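Local coordinates for protein putative isocitrate dehydrogenase, NAD-dependent (Methylococcus capsulatus, PDB 6LKY) that binds NAD and probably acts as an NAD-dependent isocitrate dehydrogenase, a dimeric enzyme of the isocitrate and isopropylmalate dehydrogenase family, at residues Val172-Ile177 with Arg204-Cys209. The protein carries 1 engineered substitution. Numbering follows the deposited sequence.
With NAD (nicotinamide-adenine-dinucleotide), chain H.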
# COMPACT_ATOMS: atom_id res chain seq x y z
N VAL A 172 -10.12 -0.93 7.18
CA VAL A 172 -9.41 -1.38 5.98
C VAL A 172 -8.84 -2.78 6.23
O VAL A 172 -8.24 -3.03 7.28
CB VAL A 172 -8.32 -0.39 5.56
CG1 VAL A 172 -7.66 -0.84 4.24
CG2 VAL A 172 -8.96 1.00 5.39
N HIS A 173 -9.04 -3.68 5.27
CA HIS A 173 -8.76 -5.09 5.52
C HIS A 173 -8.43 -5.80 4.21
O HIS A 173 -8.50 -5.22 3.12
CB HIS A 173 -9.97 -5.76 6.18
CG HIS A 173 -11.18 -5.75 5.30
ND1 HIS A 173 -11.43 -6.73 4.37
CD2 HIS A 173 -12.18 -4.84 5.17
CE1 HIS A 173 -12.55 -6.45 3.72
NE2 HIS A 173 -13.02 -5.31 4.19
N LYS A 174 -8.06 -7.08 4.32
CA LYS A 174 -7.95 -7.98 3.18
C LYS A 174 -8.63 -9.30 3.53
O LYS A 174 -8.06 -10.39 3.46
CB LYS A 174 -6.47 -8.13 2.79
CG LYS A 174 -6.23 -8.87 1.46
CD LYS A 174 -6.42 -7.97 0.24
CE LYS A 174 -6.28 -8.79 -1.05
NZ LYS A 174 -6.64 -8.00 -2.28
N ALA A 175 -9.90 -9.21 3.91
CA ALA A 175 -10.58 -10.37 4.48
C ALA A 175 -11.06 -11.35 3.42
O ALA A 175 -11.53 -12.44 3.77
CB ALA A 175 -11.75 -9.93 5.37
N ASN A 176 -10.99 -11.00 2.13
CA ASN A 176 -11.27 -12.01 1.11
C ASN A 176 -10.14 -13.03 1.01
O ASN A 176 -10.41 -14.21 0.76
CB ASN A 176 -11.54 -11.36 -0.25
CG ASN A 176 -10.50 -10.31 -0.66
OD1 ASN A 176 -9.67 -9.86 0.14
ND2 ASN A 176 -10.57 -9.91 -1.92
N ILE A 177 -8.90 -12.61 1.22
CA ILE A 177 -7.75 -13.52 1.14
C ILE A 177 -7.30 -13.97 2.52
O ILE A 177 -7.00 -15.14 2.74
CB ILE A 177 -6.58 -12.84 0.38
CG1 ILE A 177 -7.05 -12.36 -0.99
CG2 ILE A 177 -5.38 -13.81 0.30
CD1 ILE A 177 -7.62 -13.48 -1.86
N ARG A 204 -13.26 -1.25 3.57
CA ARG A 204 -12.65 -1.28 2.25
C ARG A 204 -11.55 -2.34 2.22
O ARG A 204 -10.83 -2.52 3.21
CB ARG A 204 -12.05 0.08 1.87
CG ARG A 204 -13.05 1.18 1.60
CD ARG A 204 -13.87 0.90 0.35
NE ARG A 204 -14.77 2.00 0.01
CZ ARG A 204 -16.03 2.09 0.42
NH1 ARG A 204 -16.56 1.16 1.21
NH2 ARG A 204 -16.77 3.13 0.05
N ILE A 205 -11.44 -3.03 1.09
CA ILE A 205 -10.29 -3.89 0.86
C ILE A 205 -9.08 -3.02 0.53
O ILE A 205 -9.19 -2.02 -0.18
CB ILE A 205 -10.58 -4.93 -0.23
CG1 ILE A 205 -11.90 -5.66 0.08
CG2 ILE A 205 -9.46 -5.97 -0.29
CD1 ILE A 205 -12.34 -6.68 -0.99
N VAL A 206 -7.92 -3.41 1.07
CA VAL A 206 -6.76 -2.50 1.14
C VAL A 206 -6.30 -2.02 -0.25
O VAL A 206 -5.88 -0.87 -0.39
CB VAL A 206 -5.62 -3.17 1.94
CG1 VAL A 206 -5.08 -4.41 1.22
CG2 VAL A 206 -4.51 -2.17 2.23
N ASP A 207 -6.39 -2.87 -1.29
CA ASP A 207 -5.89 -2.43 -2.60
C ASP A 207 -6.82 -1.40 -3.25
O ASP A 207 -6.37 -0.35 -3.76
CB ASP A 207 -5.66 -3.63 -3.54
CG ASP A 207 -6.87 -4.57 -3.63
OD1 ASP A 207 -7.86 -4.34 -2.91
OD2 ASP A 207 -6.82 -5.56 -4.41
N ALA A 208 -8.13 -1.67 -3.25
CA ALA A 208 -9.09 -0.66 -3.70
C ALA A 208 -8.99 0.61 -2.86
O ALA A 208 -9.11 1.73 -3.37
CB ALA A 208 -10.51 -1.22 -3.66
N CYS A 209 -8.77 0.45 -1.55
CA CYS A 209 -8.62 1.61 -0.68
C CYS A 209 -7.41 2.47 -1.08
O CYS A 209 -7.47 3.70 -1.01
CB CYS A 209 -8.49 1.16 0.77
SG CYS A 209 -8.45 2.48 1.98
PA NAD H . -13.53 -3.46 -7.10
O1A NAD H . -14.68 -4.33 -7.54
O2A NAD H . -12.36 -3.49 -8.07
O5B NAD H . -14.13 -1.99 -6.96
C5B NAD H . -13.31 -0.91 -6.50
C4B NAD H . -13.87 0.40 -7.04
O4B NAD H . -13.55 0.52 -8.44
C3B NAD H . -15.40 0.41 -6.93
O3B NAD H . -15.88 1.68 -6.50
C2B NAD H . -15.85 0.11 -8.35
O2B NAD H . -17.08 0.68 -8.77
C1B NAD H . -14.74 0.66 -9.23
N9A NAD H . -14.79 -0.21 -10.41
C8A NAD H . -13.67 -1.14 -10.58
N7A NAD H . -13.77 -1.54 -12.01
C5A NAD H . -13.88 -0.21 -12.64
C6A NAD H . -14.31 -0.05 -14.10
N6A NAD H . -14.40 -1.32 -14.82
N1A NAD H . -15.49 0.83 -14.11
C2A NAD H . -15.15 2.04 -13.35
N3A NAD H . -15.28 1.81 -11.90
C4A NAD H . -14.91 0.41 -11.73
O3 NAD H . -12.95 -3.92 -5.69
PN NAD H . -13.78 -4.37 -4.40
O1N NAD H . -15.09 -3.64 -4.28
O2N NAD H . -12.87 -4.10 -3.24
O5D NAD H . -14.03 -5.96 -4.58
C5D NAD H . -15.19 -6.50 -5.21
C4D NAD H . -14.99 -8.00 -5.49
O4D NAD H . -14.03 -8.20 -6.56
C3D NAD H . -14.45 -8.78 -4.29
O3D NAD H . -15.22 -9.97 -4.10
C2D NAD H . -13.02 -9.14 -4.69
O2D NAD H . -12.63 -10.43 -4.18
C1D NAD H . -13.09 -9.24 -6.20
N1N NAD H . -11.74 -9.00 -6.75
C2N NAD H . -11.64 -9.63 -8.08
C3N NAD H . -10.56 -9.12 -9.01
C7N NAD H . -10.08 -10.05 -10.14
O7N NAD H . -11.03 -11.10 -10.30
N7N NAD H . -8.70 -10.57 -10.09
C4N NAD H . -9.58 -8.06 -8.51
C5N NAD H . -9.95 -7.29 -7.25
C6N NAD H . -11.25 -7.62 -6.53
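Two backbone hydrogen bonds tie His173 to the end of the neighbouring parallel strand and the start of the helix after it: His173 N donates to Arg204 O (3.0 Å), and His173 O accepts Val206 N (2.8 Å), the first amide of helix 206-215. They close the end of the strand 168-173, helix 181-193, strand 200-205 beta-alpha-beta unit. The imidazole lies with one face over Arg204 O, His173 CD2 being 3.3 Å from Arg204 O. Ala175 N donates to His173 ND1 in the ring plane (3.0 Å), while NE2 pairs with Asp203, so both ring nitrogens are engaged. An alanine in place of His173 would probably leave Ala175 N and Asp203 without these partners and the turn after the strand freer to shift.

Apolar contacts flank the bonds. Val172 sets CG1, anti to the backbone N (chi1 -176°), against Val206 and CG2 against Cys209 SG, while Ile205 CG2 packs on Lys174 CD.

Beyond its bend at chi2 (81°), Lys174 NZ forms a salt bridge with Asp207 OD2 (3.2 Å). Asn176 ND2 donates to NAD O2D (3.1 Å), with Ile205 CD1 beside NAD O2N (3.5 Å). Lys174 thus links Asp207 to Asp231 of the second subunit, beside a cofactor held by Asn176.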